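Side-chain contacts in GGDEF and EAL domain-containing protein (Vibrio cholerae O1 str. 2010EL-1786, PDB 6PWK), which binds c-di-GMP as a LapD-type receptor with GGDEF and EAL domains, and probably regulates large adhesins and biofilm formation in Vibrio cholerae: residues G45-L50 / S153-A158; L301-P306 / A318-A323; T379-G384 / F405-Q410. All blocks are in the same frame, centred on the assembly; numbering follows the deposited sequence.

Contact 1. Residues G45-L50 / S153-A158; sequences GGVAIL and SLLDNA. With C2E (9,9'-[(2R,3R,3aS,5S,7aR,9R,10R,10aS,12S,14aR)-3,5,10,12-tetrahydroxy-5,12-dioxidooctahydro-2H,7H-difuro[3,2-d:3',2'-j][1,3,7,9,2,8]tetraoxadiphosphacyclododecine-2,9-diyl]bis(2-amino-1,9-dihydro-6H-purin-6-one)), chain D.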
loop_
_atom_site.group_PDB
_atom_site.type_symbol
_atom_site.label_atom_id
_atom_site.label_comp_id
_atom_site.label_asym_id
_atom_site.label_seq_id
_atom_site.Cartn_x
_atom_site.Cartn_y
_atom_site.Cartn_z
ATOM N N GLY A 45 -3.641 -9.178 36.963
ATOM C CA GLY A 45 -2.797 -9.911 36.052
ATOM C C GLY A 45 -2.156 -8.974 35.056
ATOM O O GLY A 45 -2.071 -7.767 35.280
ATOM N N GLY A 46 -1.703 -9.546 33.937
ATOM C CA GLY A 46 -1.025 -8.783 32.916
ATOM C C GLY A 46 -1.537 -9.119 31.528
ATOM O O GLY A 46 -2.306 -10.064 31.329
ATOM N N VAL A 47 -1.085 -8.319 30.566
ATOM C CA VAL A 47 -1.503 -8.442 29.177
ATOM C C VAL A 47 -0.293 -8.133 28.302
ATOM O O VAL A 47 0.565 -7.320 28.661
ATOM C CB VAL A 47 -2.703 -7.509 28.875
ATOM C CG1 VAL A 47 -2.248 -6.119 28.446
ATOM C CG2 VAL A 47 -3.625 -8.129 27.854
ATOM N N ALA A 48 -0.205 -8.815 27.161
ATOM C CA ALA A 48 0.980 -8.735 26.320
ATOM C C ALA A 48 0.590 -8.793 24.851
ATOM O O ALA A 48 -0.449 -9.351 24.489
ATOM C CB ALA A 48 1.974 -9.861 26.636
ATOM N N ILE A 49 1.443 -8.210 24.009
ATOM C CA ILE A 49 1.260 -8.221 22.563
ATOM C C ILE A 49 2.598 -8.557 21.912
ATOM O O ILE A 49 3.641 -8.021 22.304
ATOM C CB ILE A 49 0.711 -6.879 22.036
ATOM C CG1 ILE A 49 0.433 -6.964 20.534
ATOM C CG2 ILE A 49 1.662 -5.728 22.345
ATOM C CD1 ILE A 49 -0.196 -5.715 19.962
ATOM N N LEU A 50 2.566 -9.458 20.935
ATOM C CA LEU A 50 3.752 -9.890 20.210
ATOM C C LEU A 50 3.531 -9.633 18.730
ATOM O O LEU A 50 2.558 -10.128 18.153
ATOM C CB LEU A 50 4.035 -11.374 20.458
ATOM C CG LEU A 50 5.126 -12.000 19.589
ATOM C CD1 LEU A 50 6.490 -11.459 19.976
ATOM C CD2 LEU A 50 5.097 -13.520 19.682
ATOM N N SER A 153 -4.253 0.829 24.486
ATOM C CA SER A 153 -3.326 1.941 24.295
ATOM C C SER A 153 -2.010 1.691 25.021
ATOM O O SER A 153 -0.932 1.932 24.465
ATOM C CB SER A 153 -3.967 3.243 24.773
ATOM O OG SER A 153 -5.066 3.600 23.954
ATOM N N LEU A 154 -2.079 1.217 26.267
ATOM C CA LEU A 154 -0.867 0.849 26.990
ATOM C C LEU A 154 -0.109 -0.252 26.262
ATOM O O LEU A 154 1.125 -0.228 26.192
ATOM C CB LEU A 154 -1.221 0.400 28.407
ATOM C CG LEU A 154 -1.539 1.484 29.434
ATOM C CD1 LEU A 154 -2.439 0.932 30.521
ATOM C CD2 LEU A 154 -0.252 2.022 30.032
ATOM N N LEU A 155 -0.837 -1.230 25.719
ATOM C CA LEU A 155 -0.207 -2.313 24.975
ATOM C C LEU A 155 0.497 -1.785 23.732
ATOM O O LEU A 155 1.570 -2.273 23.359
ATOM C CB LEU A 155 -1.267 -3.352 24.606
ATOM C CG LEU A 155 -0.945 -4.846 24.604
ATOM C CD1 LEU A 155 0.026 -5.210 25.706
ATOM C CD2 LEU A 155 -2.231 -5.643 24.753
ATOM N N ASP A 156 -0.087 -0.772 23.086
ATOM C CA ASP A 156 0.502 -0.220 21.871
ATOM C C ASP A 156 1.733 0.624 22.186
ATOM O O ASP A 156 2.733 0.569 21.461
ATOM C CB ASP A 156 -0.542 0.608 21.119
ATOM C CG ASP A 156 -0.197 0.798 19.656
ATOM O OD1 ASP A 156 0.677 0.066 19.147
ATOM O OD2 ASP A 156 -0.803 1.681 19.014
ATOM N N ASN A 157 1.676 1.417 23.260
ATOM C CA ASN A 157 2.827 2.231 23.638
ATOM C C ASN A 157 3.971 1.377 24.168
ATOM O O ASN A 157 5.143 1.710 23.951
ATOM C CB ASN A 157 2.415 3.275 24.677
ATOM C CG ASN A 157 1.566 4.383 24.086
ATOM O OD1 ASN A 157 2.077 5.441 23.717
ATOM N ND2 ASN A 157 0.264 4.146 23.990
ATOM N N ALA A 158 3.660 0.280 24.862
ATOM C CA ALA A 158 4.713 -0.628 25.305
ATOM C C ALA A 158 5.377 -1.313 24.119
ATOM O O ALA A 158 6.594 -1.530 24.122
ATOM C CB ALA A 158 4.143 -1.662 26.277
HETATM P P1 C2E D . -6.133 4.338 17.792
HETATM O O2P C2E D . -5.563 3.805 16.501
HETATM O O1P C2E D . -6.020 5.825 17.651
HETATM O "O5'" C2E D . -7.743 4.123 17.952
HETATM C "C5'" C2E D . -8.468 4.971 18.784
HETATM C "C4'" C2E D . -9.904 4.413 18.654
HETATM O "O4'" C2E D . -10.278 4.491 17.408
HETATM C "C3'" C2E D . -9.769 2.888 18.838
HETATM O "O3'" C2E D . -9.868 2.517 20.130
HETATM C "C2'" C2E D . -10.919 2.302 17.994
HETATM O "O2'" C2E D . -12.110 2.040 18.852
HETATM C "C1'" C2E D . -11.271 3.246 17.160
HETATM N N9 C2E D . -11.284 2.807 15.786
HETATM C C8 C2E D . -9.935 2.861 15.651
HETATM N N7 C2E D . -9.664 2.466 14.383
HETATM C C5 C2E D . -10.810 2.185 13.756
HETATM C C6 C2E D . -11.176 1.697 12.333
HETATM O O6 C2E D . -10.345 1.487 11.513
HETATM N N1 C2E D . -12.548 1.483 11.953
HETATM C C2 C2E D . -13.609 1.721 12.906
HETATM N N2 C2E D . -15.030 1.537 12.633
HETATM N N3 C2E D . -13.237 2.179 14.236
HETATM C C4 C2E D . -11.816 2.406 14.637
HETATM P P11 C2E D . -9.429 0.926 20.362
HETATM O O21 C2E D . -9.919 -0.119 19.384
HETATM O O11 C2E D . -10.063 0.518 21.663
HETATM O O5A C2E D . -7.805 0.999 20.681
HETATM C C5A C2E D . -7.314 2.233 21.132
HETATM C C4A C2E D . -5.844 2.214 21.020
HETATM O O4A C2E D . -5.369 1.031 21.329
HETATM C C3A C2E D . -5.431 2.497 19.416
HETATM O O3A C2E D . -5.264 3.964 19.150
HETATM C C2A C2E D . -4.365 1.934 19.243
HETATM O O2A C2E D . -3.252 2.869 19.639
HETATM C C1A C2E D . -4.424 0.636 20.215
HETATM N N91 C2E D . -4.845 -0.440 19.582
HETATM C C81 C2E D . -6.101 -0.892 19.421
HETATM N N71 C2E D . -6.011 -2.035 18.721
HETATM C C51 C2E D . -4.725 -2.273 18.467
HETATM C C61 C2E D . -4.019 -3.402 17.723
HETATM O O61 C2E D . -4.676 -4.262 17.259
HETATM N N11 C2E D . -2.593 -3.437 17.580
HETATM C C21 C2E D . -1.798 -2.382 18.149
HETATM N N21 C2E D . -0.347 -2.399 18.011
HETATM N N31 C2E D . -2.486 -1.302 18.862
HETATM C C41 C2E D . -3.979 -1.276 19.006
#
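In the GGDEF domain, where helix 148-164 packs on the antiparallel core of the sheet, Leu155 drives its side chain between Val47 and Ile49, two residues of strand 45-51 that point to the same side of the sheet. The strand and helix segments run at 49° to each other, with axes 8.4 Å apart. Leu155 carries nearly all of the helix side of the contact. Leu155 CD1 lies 3.7 Å from Val47 CG1, and CD2 reaches the same methyl, so both branches of the leucine close around it. The branch point meets the other residue, Leu155 CG standing 3.6 Å from Ile49 CG2. Val140 and Tyr31 also touch Leu155, which places it in the core between sheet and helices. Ile49 has a second role: with CG1 anti to the backbone N (chi1 -176°) and the chain extended beyond it, Ile49 CD1 reaches a guanine of c-di-GMP, 3.9 Å from N21. The next helix residue, Asp156, points away from the strand and toward the same ligand, which Arg28 and Glu96 of the same chain, and Asp68 of the second subunit, also bind. The two oxygens of Asp156 divide the work: OD1 accepts from the guanine N21 at 2.9 Å, while OD2, which also has Lys184 as a salt-bridge partner, takes the hydrogen bond of the ribose hydroxyl O2A at 2.8 Å.

Contact 2. Residues L301-P306 / A318-A323; sequences LHFEIP and ALFCNA. With MG (magnesium ion), chain E.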
loop_
_atom_site.group_PDB
_atom_site.type_symbol
_atom_site.label_atom_id
_atom_site.label_comp_id
_atom_site.label_asym_id
_atom_site.label_seq_id
_atom_site.Cartn_x
_atom_site.Cartn_y
_atom_site.Cartn_z
ATOM N N LEU A 301 23.130 20.041 4.207
ATOM C CA LEU A 301 22.051 19.165 4.651
ATOM C C LEU A 301 22.437 17.715 4.403
ATOM O O LEU A 301 22.667 17.316 3.257
ATOM C CB LEU A 301 20.740 19.495 3.934
ATOM C CG LEU A 301 20.001 20.764 4.361
ATOM C CD1 LEU A 301 18.807 21.012 3.456
ATOM C CD2 LEU A 301 19.558 20.662 5.808
ATOM N N HIS A 302 22.505 16.934 5.478
ATOM C CA HIS A 302 22.682 15.489 5.407
ATOM C C HIS A 302 21.384 14.834 5.856
ATOM O O HIS A 302 20.895 15.112 6.956
ATOM C CB HIS A 302 23.847 15.025 6.282
ATOM C CG HIS A 302 25.192 15.454 5.785
ATOM N ND1 HIS A 302 26.366 15.076 6.399
ATOM C CD2 HIS A 302 25.551 16.224 4.731
ATOM C CE1 HIS A 302 27.390 15.595 5.746
ATOM N NE2 HIS A 302 26.923 16.297 4.730
ATOM N N PHE A 303 20.823 13.976 5.011
ATOM C CA PHE A 303 19.584 13.277 5.325
ATOM C C PHE A 303 19.916 11.888 5.856
ATOM O O PHE A 303 20.476 11.059 5.133
ATOM C CB PHE A 303 18.674 13.198 4.100
ATOM C CG PHE A 303 18.058 14.516 3.726
ATOM C CD1 PHE A 303 16.925 14.975 4.377
ATOM C CD2 PHE A 303 18.618 15.303 2.733
ATOM C CE1 PHE A 303 16.359 16.190 4.042
ATOM C CE2 PHE A 303 18.055 16.520 2.392
ATOM C CZ PHE A 303 16.924 16.964 3.047
ATOM N N GLU A 304 19.574 11.641 7.118
ATOM C CA GLU A 304 19.882 10.377 7.776
ATOM C C GLU A 304 18.731 9.409 7.528
ATOM O O GLU A 304 17.622 9.604 8.035
ATOM C CB GLU A 304 20.123 10.591 9.268
ATOM C CG GLU A 304 21.088 9.591 9.878
ATOM C CD GLU A 304 21.892 10.175 11.025
ATOM O OE1 GLU A 304 21.483 10.005 12.192
ATOM O OE2 GLU A 304 22.932 10.815 10.757
ATOM N N ILE A 305 18.996 8.368 6.753
ATOM C CA ILE A 305 17.986 7.405 6.323
ATOM C C ILE A 305 18.222 6.099 7.069
ATOM O O ILE A 305 19.354 5.601 7.076
ATOM C CB ILE A 305 18.034 7.177 4.800
ATOM C CG1 ILE A 305 17.814 8.501 4.063
ATOM C CG2 ILE A 305 17.003 6.150 4.383
ATOM C CD1 ILE A 305 17.999 8.404 2.568
ATOM N N PRO A 306 17.202 5.519 7.704
ATOM C CA PRO A 306 17.408 4.260 8.427
ATOM C C PRO A 306 17.779 3.132 7.477
ATOM O O PRO A 306 17.372 3.109 6.314
ATOM C CB PRO A 306 16.048 4.004 9.093
ATOM C CG PRO A 306 15.345 5.328 9.074
ATOM C CD PRO A 306 15.820 6.004 7.828
ATOM N N ALA A 318 15.700 5.009 -3.279
ATOM C CA ALA A 318 16.507 5.504 -4.389
ATOM C C ALA A 318 15.873 6.731 -5.030
ATOM O O ALA A 318 16.582 7.644 -5.467
ATOM C CB ALA A 318 16.713 4.400 -5.425
ATOM N N LEU A 319 14.540 6.773 -5.100
ATOM C CA LEU A 319 13.874 7.971 -5.600
ATOM C C LEU A 319 14.113 9.153 -4.671
ATOM O O LEU A 319 14.319 10.282 -5.129
ATOM C CB LEU A 319 12.376 7.714 -5.771
ATOM C CG LEU A 319 11.976 6.672 -6.817
ATOM C CD1 LEU A 319 10.463 6.565 -6.917
ATOM C CD2 LEU A 319 12.592 6.997 -8.170
ATOM N N PHE A 320 14.093 8.912 -3.359
ATOM C CA PHE A 320 14.381 9.981 -2.409
ATOM C C PHE A 320 15.842 10.403 -2.483
ATOM O O PHE A 320 16.150 11.601 -2.465
ATOM C CB PHE A 320 14.019 9.531 -0.993
ATOM C CG PHE A 320 14.339 10.546 0.065
ATOM C CD1 PHE A 320 13.484 11.608 0.305
ATOM C CD2 PHE A 320 15.494 10.438 0.824
ATOM C CE1 PHE A 320 13.776 12.545 1.278
ATOM C CE2 PHE A 320 15.791 11.372 1.798
ATOM C CZ PHE A 320 14.930 12.427 2.027
ATOM N N CYS A 321 16.756 9.433 -2.574
ATOM C CA CYS A 321 18.178 9.755 -2.626
ATOM C C CYS A 321 18.526 10.535 -3.887
ATOM O O CYS A 321 19.363 11.445 -3.848
ATOM C CB CYS A 321 19.010 8.476 -2.538
ATOM S SG CYS A 321 18.988 7.684 -0.913
ATOM N N ASN A 322 17.901 10.193 -5.015
ATOM C CA ASN A 322 18.147 10.935 -6.248
ATOM C C ASN A 322 17.682 12.380 -6.117
ATOM O O ASN A 322 18.402 13.311 -6.493
ATOM C CB ASN A 322 17.452 10.249 -7.425
ATOM C CG ASN A 322 18.111 8.940 -7.810
ATOM O OD1 ASN A 322 19.271 8.696 -7.480
ATOM N ND2 ASN A 322 17.375 8.091 -8.517
ATOM N N ALA A 323 16.477 12.584 -5.578
ATOM C CA ALA A 323 15.969 13.937 -5.382
ATOM C C ALA A 323 16.873 14.736 -4.454
ATOM O O ALA A 323 17.093 15.935 -4.665
ATOM C CB ALA A 323 14.546 13.887 -4.827
HETATM MG MG MG E . 20.004 9.093 13.475
#
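The rings of Phe303 and Phe320 form a T-shaped pair, the edge of Phe320 directed toward the face of Phe303 with the planes at 86° and the centroids 5.6 Å apart. The leading atom is Phe320 CZ, 4.0 Å from Phe303 CD1. A second part of the Phe320 rim is taken by Ile305, whose CD1 lies near the ring plane and 3.7 Å from Phe320 CD2. Ile305 CD1 also touches Cys321 SG at 3.7 Å and so meets two consecutive helix residues. Phe320 reaches this far because its CG is anti to the backbone N (chi1 177°), which sends the ring out from the helix toward the strand. Ile287 of helix 281-292 touches both phenylalanines and extends the apolar cluster. Between Phe303 and Ile305, which face the helix, Glu304 points the other way and binds magnesium through OE1 at 2.2 Å, alongside Glu218, Asn272 and Asp334. Its other oxygen, OE2, is held by a salt bridge to Lys355 and a hydrogen bond from Tyr353, which would fix the carboxylate's rotation. This alternation, apolar side chains toward the outer helix and a metal ligand on the other side, is typical of a strand in the beta/alpha barrel of EAL domains.

Contact 3. Residues T379-G384 / F405-Q410; sequences TAHNLG and FIEVFQ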
loop_
_atom_site.group_PDB
_atom_site.type_symbol
_atom_site.label_atom_id
_atom_site.label_comp_id
_atom_site.label_asym_id
_atom_site.label_seq_id
_atom_site.Cartn_x
_atom_site.Cartn_y
_atom_site.Cartn_z
ATOM N N THR A 379 34.264 -2.419 4.676
ATOM C CA THR A 379 33.435 -2.284 3.481
ATOM C C THR A 379 33.115 -0.826 3.180
ATOM O O THR A 379 33.158 -0.396 2.021
ATOM C CB THR A 379 32.147 -3.094 3.650
ATOM O OG1 THR A 379 32.464 -4.489 3.719
ATOM C CG2 THR A 379 31.198 -2.852 2.487
ATOM N N ALA A 380 32.808 -0.042 4.215
ATOM C CA ALA A 380 32.492 1.366 4.001
ATOM C C ALA A 380 33.737 2.157 3.616
ATOM O O ALA A 380 33.716 2.939 2.657
ATOM C CB ALA A 380 31.840 1.952 5.252
ATOM N N HIS A 381 34.837 1.964 4.348
ATOM C CA HIS A 381 36.048 2.732 4.074
ATOM C C HIS A 381 36.663 2.352 2.734
ATOM O O HIS A 381 37.189 3.215 2.023
ATOM C CB HIS A 381 37.061 2.536 5.199
ATOM C CG HIS A 381 36.671 3.200 6.481
ATOM N ND1 HIS A 381 36.661 2.536 7.688
ATOM C CD2 HIS A 381 36.278 4.469 6.744
ATOM C CE1 HIS A 381 36.277 3.367 8.640
ATOM N NE2 HIS A 381 36.039 4.546 8.095
ATOM N N ASN A 382 36.618 1.064 2.376
ATOM C CA ASN A 382 37.132 0.647 1.076
ATOM C C ASN A 382 36.398 1.345 -0.060
ATOM O O ASN A 382 36.988 1.608 -1.114
ATOM C CB ASN A 382 37.026 -0.871 0.923
ATOM C CG ASN A 382 37.984 -1.618 1.830
ATOM O OD1 ASN A 382 38.988 -1.066 2.285
ATOM N ND2 ASN A 382 37.684 -2.886 2.094
ATOM N N LEU A 383 35.119 1.654 0.136
ATOM C CA LEU A 383 34.342 2.429 -0.820
ATOM C C LEU A 383 34.473 3.931 -0.604
ATOM O O LEU A 383 33.798 4.700 -1.295
ATOM C CB LEU A 383 32.867 2.024 -0.750
ATOM C CG LEU A 383 32.514 0.686 -1.400
ATOM C CD1 LEU A 383 31.252 0.106 -0.787
ATOM C CD2 LEU A 383 32.346 0.863 -2.899
ATOM N N GLY A 384 35.319 4.362 0.328
ATOM C CA GLY A 384 35.476 5.779 0.598
ATOM C C GLY A 384 34.317 6.397 1.344
ATOM O O GLY A 384 34.017 7.579 1.145
ATOM N N PHE A 405 39.079 1.173 13.529
ATOM C CA PHE A 405 39.345 2.325 12.659
ATOM C C PHE A 405 38.065 3.069 12.271
ATOM O O PHE A 405 37.749 3.260 11.098
ATOM C CB PHE A 405 40.144 1.917 11.415
ATOM C CG PHE A 405 39.712 0.617 10.792
ATOM C CD1 PHE A 405 38.695 0.582 9.850
ATOM C CD2 PHE A 405 40.338 -0.572 11.134
ATOM C CE1 PHE A 405 38.301 -0.611 9.277
ATOM C CE2 PHE A 405 39.950 -1.768 10.566
ATOM C CZ PHE A 405 38.930 -1.788 9.634
ATOM N N ILE A 406 37.334 3.512 13.292
ATOM C CA ILE A 406 36.175 4.375 13.082
ATOM C C ILE A 406 36.659 5.814 12.960
ATOM O O ILE A 406 37.464 6.279 13.775
ATOM C CB ILE A 406 35.161 4.219 14.226
ATOM C CG1 ILE A 406 34.809 2.745 14.426
ATOM C CG2 ILE A 406 33.907 5.034 13.946
ATOM C CD1 ILE A 406 34.229 2.083 13.194
ATOM N N GLU A 407 36.169 6.525 11.942
ATOM C CA GLU A 407 36.703 7.850 11.647
ATOM C C GLU A 407 36.176 8.905 12.615
ATOM O O GLU A 407 36.960 9.632 13.235
ATOM C CB GLU A 407 36.385 8.234 10.198
ATOM C CG GLU A 407 37.282 7.547 9.176
ATOM C CD GLU A 407 37.165 8.147 7.788
ATOM O OE1 GLU A 407 36.032 8.254 7.273
ATOM O OE2 GLU A 407 38.210 8.522 7.215
ATOM N N VAL A 408 34.854 9.008 12.757
ATOM C CA VAL A 408 34.251 10.030 13.601
ATOM C C VAL A 408 33.329 9.360 14.613
ATOM O O VAL A 408 32.818 8.257 14.387
ATOM C CB VAL A 408 33.497 11.099 12.765
ATOM C CG1 VAL A 408 33.765 10.906 11.282
ATOM C CG2 VAL A 408 32.008 11.093 13.045
ATOM N N PHE A 409 33.133 10.031 15.750
ATOM C CA PHE A 409 32.376 9.488 16.868
ATOM C C PHE A 409 31.309 10.481 17.305
ATOM O O PHE A 409 31.452 11.693 17.125
ATOM C CB PHE A 409 33.298 9.156 18.052
ATOM C CG PHE A 409 34.462 8.278 17.688
ATOM C CD1 PHE A 409 35.614 8.822 17.140
ATOM C CD2 PHE A 409 34.405 6.910 17.893
ATOM C CE1 PHE A 409 36.684 8.016 16.801
ATOM C CE2 PHE A 409 35.473 6.100 17.559
ATOM C CZ PHE A 409 36.612 6.654 17.011
ATOM N N GLN A 410 30.239 9.951 17.892
ATOM C CA GLN A 410 29.115 10.756 18.347
ATOM C C GLN A 410 28.561 10.153 19.628
ATOM O O GLN A 410 28.515 8.929 19.774
ATOM C CB GLN A 410 28.019 10.835 17.271
ATOM C CG GLN A 410 26.888 11.804 17.586
ATOM C CD GLN A 410 25.839 11.860 16.489
ATOM O OE1 GLN A 410 26.040 11.335 15.393
ATOM N NE2 GLN A 410 24.711 12.497 16.782
#
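His381, near the end of helix 367-382, lies between Phe405 and Glu407, and two kinds of contact can be told apart. The first is aromatic. The His381 and Phe405 rings meet at their rims, with no overlap of faces, their centroids 5.8 Å apart and planes at 56°. His381 ND1 comes in at the edge of the phenyl ring, in its plane, and lies 3.6 Å from Phe405 CD1. The phenyl group is brought there by a first torsion that sets CG between the backbone N and the carbonyl carbon (chi1 41°). The second kind is van der Waals contact with the aliphatic part of Glu407: Glu407 CG packs 3.4 Å from His381 NE2, on an oblique approach to the imidazole. Beyond CG the glutamate continues past the ring, and its carboxylate plane is turned 78° from that of the imidazole. Glu407 OE1 stays 3.8 Å from His381 NE2, so the two polar groups are neighbours without a hydrogen bond. Just after His381 the helix ends in a Schellman motif, in which Gly384, with its positive phi, bonds through N to His381 O at 2.8 Å. In the EAL fold the contact lies at the surface: Phe405 also leans on Thr374, Ser377 and Arg378 of helix 367-382, and Val408 bonds to Ala389, so that the short strand 408-409 runs parallel to strand 386-389.

Overall arrangement
The chain passes through the three contacts in series, contact 1 in the GGDEF domain and contacts 2 and 3 in the EAL domain. Contact 1 lies on the opposite side of the chain's centre from the others, its centre 34 Å from that of contact 2 and 40 Å from that of contact 3. Contact 1 touches one c-di-GMP, which the second subunit also binds, whereas in contact 2 the Phe303 side chain is about 9 Å from another. Contacts 2 and 3 have centres 19 Å apart and nearest atoms about 6 Å apart, and reach one sheet. Gln410 and Glu304 both bond to Lys355, and Gln410 also bonds to the magnesium ligand Glu218, linking contact 3's segment to the metal site.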